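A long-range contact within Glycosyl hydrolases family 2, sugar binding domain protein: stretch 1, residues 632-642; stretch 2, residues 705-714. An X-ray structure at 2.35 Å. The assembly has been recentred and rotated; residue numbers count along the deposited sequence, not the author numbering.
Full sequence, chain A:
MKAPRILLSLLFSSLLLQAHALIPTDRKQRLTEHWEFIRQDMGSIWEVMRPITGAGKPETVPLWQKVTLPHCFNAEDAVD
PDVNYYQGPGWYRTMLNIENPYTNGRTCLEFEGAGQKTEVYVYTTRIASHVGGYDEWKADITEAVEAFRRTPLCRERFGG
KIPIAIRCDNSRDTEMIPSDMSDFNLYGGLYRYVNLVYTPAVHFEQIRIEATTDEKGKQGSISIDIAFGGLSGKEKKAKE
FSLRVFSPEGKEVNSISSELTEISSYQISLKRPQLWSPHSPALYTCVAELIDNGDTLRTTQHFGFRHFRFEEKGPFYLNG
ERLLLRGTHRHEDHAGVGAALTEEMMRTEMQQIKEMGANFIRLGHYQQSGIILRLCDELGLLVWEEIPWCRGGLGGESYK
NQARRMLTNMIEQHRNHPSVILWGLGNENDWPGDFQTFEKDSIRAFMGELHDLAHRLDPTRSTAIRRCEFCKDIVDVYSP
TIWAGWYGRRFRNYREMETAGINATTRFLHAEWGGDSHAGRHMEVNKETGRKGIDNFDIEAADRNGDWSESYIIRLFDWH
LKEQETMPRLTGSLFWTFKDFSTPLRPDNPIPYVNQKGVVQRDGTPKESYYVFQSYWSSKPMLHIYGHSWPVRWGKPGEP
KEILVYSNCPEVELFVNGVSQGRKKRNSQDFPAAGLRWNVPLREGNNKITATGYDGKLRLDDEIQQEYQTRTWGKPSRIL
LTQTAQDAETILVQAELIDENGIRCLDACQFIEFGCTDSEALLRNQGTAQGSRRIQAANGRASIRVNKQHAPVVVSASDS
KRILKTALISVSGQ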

# COMPACT_ATOMS: atom_id res chain seq x y z
N VAL A 632 -39.26 12.22 2.19
CA VAL A 632 -39.90 13.16 3.11
C VAL A 632 -39.84 14.56 2.50
O VAL A 632 -38.76 15.17 2.43
CB VAL A 632 -39.24 13.15 4.50
CG1 VAL A 632 -39.89 14.20 5.38
CG2 VAL A 632 -39.37 11.78 5.12
N ARG A 633 -41.00 15.08 2.10
CA ARG A 633 -41.22 16.48 1.74
C ARG A 633 -41.50 17.32 2.98
O ARG A 633 -41.81 16.79 4.06
CB ARG A 633 -42.38 16.60 0.77
CG ARG A 633 -42.37 15.63 -0.39
CD ARG A 633 -41.54 16.17 -1.53
NE ARG A 633 -41.92 17.53 -1.94
CZ ARG A 633 -42.72 17.81 -2.96
NH1 ARG A 633 -43.24 16.80 -3.65
NH2 ARG A 633 -42.99 19.08 -3.30
N TRP A 634 -41.42 18.64 2.84
CA TRP A 634 -41.71 19.50 3.98
C TRP A 634 -42.18 20.87 3.52
O TRP A 634 -42.00 21.27 2.36
CB TRP A 634 -40.51 19.64 4.90
CG TRP A 634 -39.36 20.36 4.29
CD1 TRP A 634 -39.08 21.70 4.37
CD2 TRP A 634 -38.31 19.78 3.50
NE1 TRP A 634 -37.93 21.99 3.69
CE2 TRP A 634 -37.43 20.83 3.14
CE3 TRP A 634 -38.04 18.47 3.07
CZ2 TRP A 634 -36.29 20.61 2.37
CZ3 TRP A 634 -36.89 18.26 2.30
CH2 TRP A 634 -36.03 19.33 1.95
N GLY A 635 -42.73 21.60 4.48
CA GLY A 635 -43.39 22.87 4.25
C GLY A 635 -44.44 23.11 5.33
O GLY A 635 -44.61 22.32 6.25
N LYS A 636 -45.14 24.23 5.19
CA LYS A 636 -46.15 24.58 6.17
C LYS A 636 -47.38 23.68 6.00
O LYS A 636 -47.55 23.04 4.96
CB LYS A 636 -46.50 26.06 6.04
CG LYS A 636 -45.55 26.92 6.85
CD LYS A 636 -45.56 28.40 6.49
CE LYS A 636 -44.38 29.12 7.16
NZ LYS A 636 -44.78 30.29 8.01
N PRO A 637 -48.22 23.56 7.03
CA PRO A 637 -49.40 22.69 6.90
C PRO A 637 -50.42 23.27 5.93
O PRO A 637 -50.77 24.44 6.00
CB PRO A 637 -49.96 22.62 8.33
CG PRO A 637 -48.84 23.11 9.22
CD PRO A 637 -48.04 24.07 8.40
N GLY A 638 -50.86 22.43 4.99
CA GLY A 638 -51.80 22.84 3.97
C GLY A 638 -51.22 23.65 2.83
O GLY A 638 -51.91 23.87 1.83
N GLU A 639 -49.96 24.10 2.95
CA GLU A 639 -49.31 24.85 1.89
C GLU A 639 -49.24 24.01 0.61
O GLU A 639 -48.86 22.83 0.67
CB GLU A 639 -47.90 25.25 2.31
CG GLU A 639 -46.97 25.44 1.13
CD GLU A 639 -45.59 25.92 1.51
OE1 GLU A 639 -45.04 25.48 2.54
OE2 GLU A 639 -45.05 26.76 0.77
N PRO A 640 -49.61 24.56 -0.55
CA PRO A 640 -49.54 23.77 -1.78
C PRO A 640 -48.09 23.51 -2.19
O PRO A 640 -47.24 24.40 -2.12
CB PRO A 640 -50.26 24.65 -2.81
CG PRO A 640 -50.04 26.04 -2.31
CD PRO A 640 -50.04 25.95 -0.80
N LYS A 641 -47.82 22.27 -2.60
CA LYS A 641 -46.47 21.80 -2.85
C LYS A 641 -46.32 21.40 -4.31
O LYS A 641 -47.21 20.76 -4.87
CB LYS A 641 -46.10 20.61 -1.95
CG LYS A 641 -45.67 21.04 -0.56
CD LYS A 641 -44.51 22.03 -0.65
CE LYS A 641 -44.15 22.56 0.73
NZ LYS A 641 -43.10 23.61 0.74
N GLU A 642 -45.17 21.76 -4.88
CA GLU A 642 -44.90 21.51 -6.29
C GLU A 642 -44.50 20.06 -6.53
O GLU A 642 -43.76 19.46 -5.74
CB GLU A 642 -43.79 22.45 -6.76
CG GLU A 642 -43.26 22.20 -8.16
CD GLU A 642 -41.81 22.65 -8.28
OE1 GLU A 642 -40.92 21.94 -7.73
OE2 GLU A 642 -41.58 23.72 -8.89
N GLN A 705 -44.73 7.48 -3.28
CA GLN A 705 -45.30 7.90 -2.01
C GLN A 705 -44.27 8.75 -1.28
O GLN A 705 -43.07 8.49 -1.40
CB GLN A 705 -45.70 6.69 -1.16
CG GLN A 705 -46.66 5.74 -1.86
CD GLN A 705 -47.16 4.64 -0.93
OE1 GLN A 705 -47.16 4.80 0.29
NE2 GLN A 705 -47.57 3.51 -1.52
N GLN A 706 -44.73 9.76 -0.56
CA GLN A 706 -43.83 10.62 0.20
C GLN A 706 -44.51 11.05 1.49
O GLN A 706 -45.70 11.37 1.49
CB GLN A 706 -43.41 11.88 -0.59
CG GLN A 706 -42.77 11.64 -1.94
CD GLN A 706 -42.53 12.93 -2.71
OE1 GLN A 706 -43.41 13.79 -2.79
NE2 GLN A 706 -41.31 13.09 -3.26
N GLU A 707 -43.76 11.08 2.58
CA GLU A 707 -44.25 11.70 3.79
C GLU A 707 -44.18 13.21 3.66
O GLU A 707 -43.31 13.76 2.99
CB GLU A 707 -43.44 11.25 5.00
CG GLU A 707 -43.43 9.75 5.23
CD GLU A 707 -44.63 9.28 6.04
OE1 GLU A 707 -45.23 10.12 6.75
OE2 GLU A 707 -44.96 8.07 5.95
N TYR A 708 -45.11 13.89 4.31
CA TYR A 708 -45.09 15.34 4.36
C TYR A 708 -44.93 15.75 5.81
O TYR A 708 -45.75 15.36 6.65
CB TYR A 708 -46.37 15.94 3.75
CG TYR A 708 -46.31 17.44 3.66
CD1 TYR A 708 -45.32 18.07 2.91
CD2 TYR A 708 -47.22 18.23 4.34
CE1 TYR A 708 -45.25 19.46 2.83
CE2 TYR A 708 -47.16 19.62 4.27
CZ TYR A 708 -46.18 20.23 3.51
OH TYR A 708 -46.11 21.61 3.43
N GLN A 709 -43.89 16.51 6.09
CA GLN A 709 -43.52 16.85 7.45
C GLN A 709 -43.68 18.35 7.64
O GLN A 709 -43.04 19.14 6.93
CB GLN A 709 -42.10 16.40 7.76
CG GLN A 709 -41.45 17.08 8.97
CD GLN A 709 -40.02 16.58 9.20
OE1 GLN A 709 -39.73 15.39 9.04
NE2 GLN A 709 -39.13 17.50 9.58
N THR A 710 -44.52 18.74 8.59
CA THR A 710 -44.79 20.14 8.85
C THR A 710 -44.06 20.67 10.05
O THR A 710 -43.93 21.88 10.20
CB THR A 710 -46.30 20.35 9.04
OG1 THR A 710 -46.76 19.55 10.13
CG2 THR A 710 -47.04 19.95 7.77
N ARG A 711 -43.55 19.80 10.92
CA ARG A 711 -42.71 20.28 12.00
C ARG A 711 -41.35 20.69 11.43
O ARG A 711 -40.82 20.07 10.51
CB ARG A 711 -42.58 19.22 13.09
CG ARG A 711 -43.92 18.92 13.75
CD ARG A 711 -43.79 18.47 15.20
NE ARG A 711 -42.79 19.24 15.94
CZ ARG A 711 -42.55 19.10 17.24
NH1 ARG A 711 -41.61 19.81 17.85
NH2 ARG A 711 -43.28 18.23 17.94
N THR A 712 -40.83 21.80 11.94
CA THR A 712 -39.51 22.28 11.60
C THR A 712 -38.47 21.67 12.55
O THR A 712 -38.82 20.97 13.51
CB THR A 712 -39.50 23.80 11.66
OG1 THR A 712 -39.98 24.19 12.95
CG2 THR A 712 -40.44 24.37 10.59
N TRP A 713 -37.19 21.91 12.28
CA TRP A 713 -36.14 21.19 13.00
C TRP A 713 -35.02 22.13 13.43
O TRP A 713 -34.72 23.12 12.76
CB TRP A 713 -35.55 20.06 12.15
CG TRP A 713 -34.99 20.54 10.85
CD1 TRP A 713 -33.70 20.94 10.61
CD2 TRP A 713 -35.69 20.69 9.61
NE1 TRP A 713 -33.56 21.31 9.31
CE2 TRP A 713 -34.76 21.17 8.67
CE3 TRP A 713 -37.01 20.46 9.21
CZ2 TRP A 713 -35.12 21.43 7.34
CZ3 TRP A 713 -37.37 20.72 7.89
CH2 TRP A 713 -36.42 21.20 6.97
N GLY A 714 -34.42 21.81 14.57
CA GLY A 714 -33.21 22.45 15.03
C GLY A 714 -31.97 21.76 14.50
O GLY A 714 -32.03 20.97 13.55

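The two stretches meet as neighbouring parallel strands, 632-634 alongside 705-709, and bury 659 Å² between them. Val 632, Arg 633 and Trp 634 lie in register with Glu 707, Tyr 708 and Gln 709. As is usual in parallel pairing, one residue bonds to the two that flank its partner: Arg 633 N donates to Glu 707 O at 2.8 Å, and Arg 633 O accepts from Gln 709 N at 2.9 Å. A weak bond from Gly 635 N to Gln 709 O (3.5 Å) carries the ladder just past the end of the first strand. CA-H...O contacts fill in between, the shortest from Trp 634 CA to Gln 709 O at 3.3 Å, and the last from Thr 710 CA to Gly 635 O at 3.4 Å.

Side-chain polar contacts gather on the face bearing Arg 633 and Tyr 708. Tyr 708, whose 110 Å² of covered surface is the largest of any residue here, uses a t rotamer to carry its ring along the first stretch, with its CD1 3.9 Å from Arg 633 CB. The phenol then reaches the turn, where Tyr 708 OH donates to Lys 636 O in a short 2.5 Å hydrogen bond, so that a buried hydroxyl is satisfied by a backbone carbonyl. Gly 635 suits this passage: a CB there would lie 2.5 Å from Tyr 708 OH and 2.2 Å from Lys 641 CE. Arg 633, also buried, folds through three m torsions; its NH1 donates to Gln 706 OE1 at 3.1 Å, near the guanidinium plane, while its NH2 bonds to Glu 642 O at 2.6 Å, tying the two ends of stretch 1.

The type II turn from Lys 636 to Glu 639 is braced from within. Glu 639 OE1 accepts from Lys 636 N at 2.9 Å and forms a salt bridge with Lys 641 NZ at 3.2 Å. Gly 638, with a phi of 77°, occupies a conformation that favours glycine.

Apolar and aromatic packing completes the contact. On the face shared by Val 632, Trp 634, Glu 707 and Gln 709, Val 632 CG2 lies 4.1 Å from Glu 707 CB, although the end of the glutamate leads away. Trp 713 presents its edge to the face of Trp 634, with planes at 86° and Trp 713 CH2 3.7 Å from Trp 634 NE1; both indoles adopt p rotamers. Beyond the strands, Pro 637 packs against Thr 710, its CA 3.7 Å from Thr 710 CG2, while Thr 710 OG1 is hydrogen-bonded elsewhere in the structure.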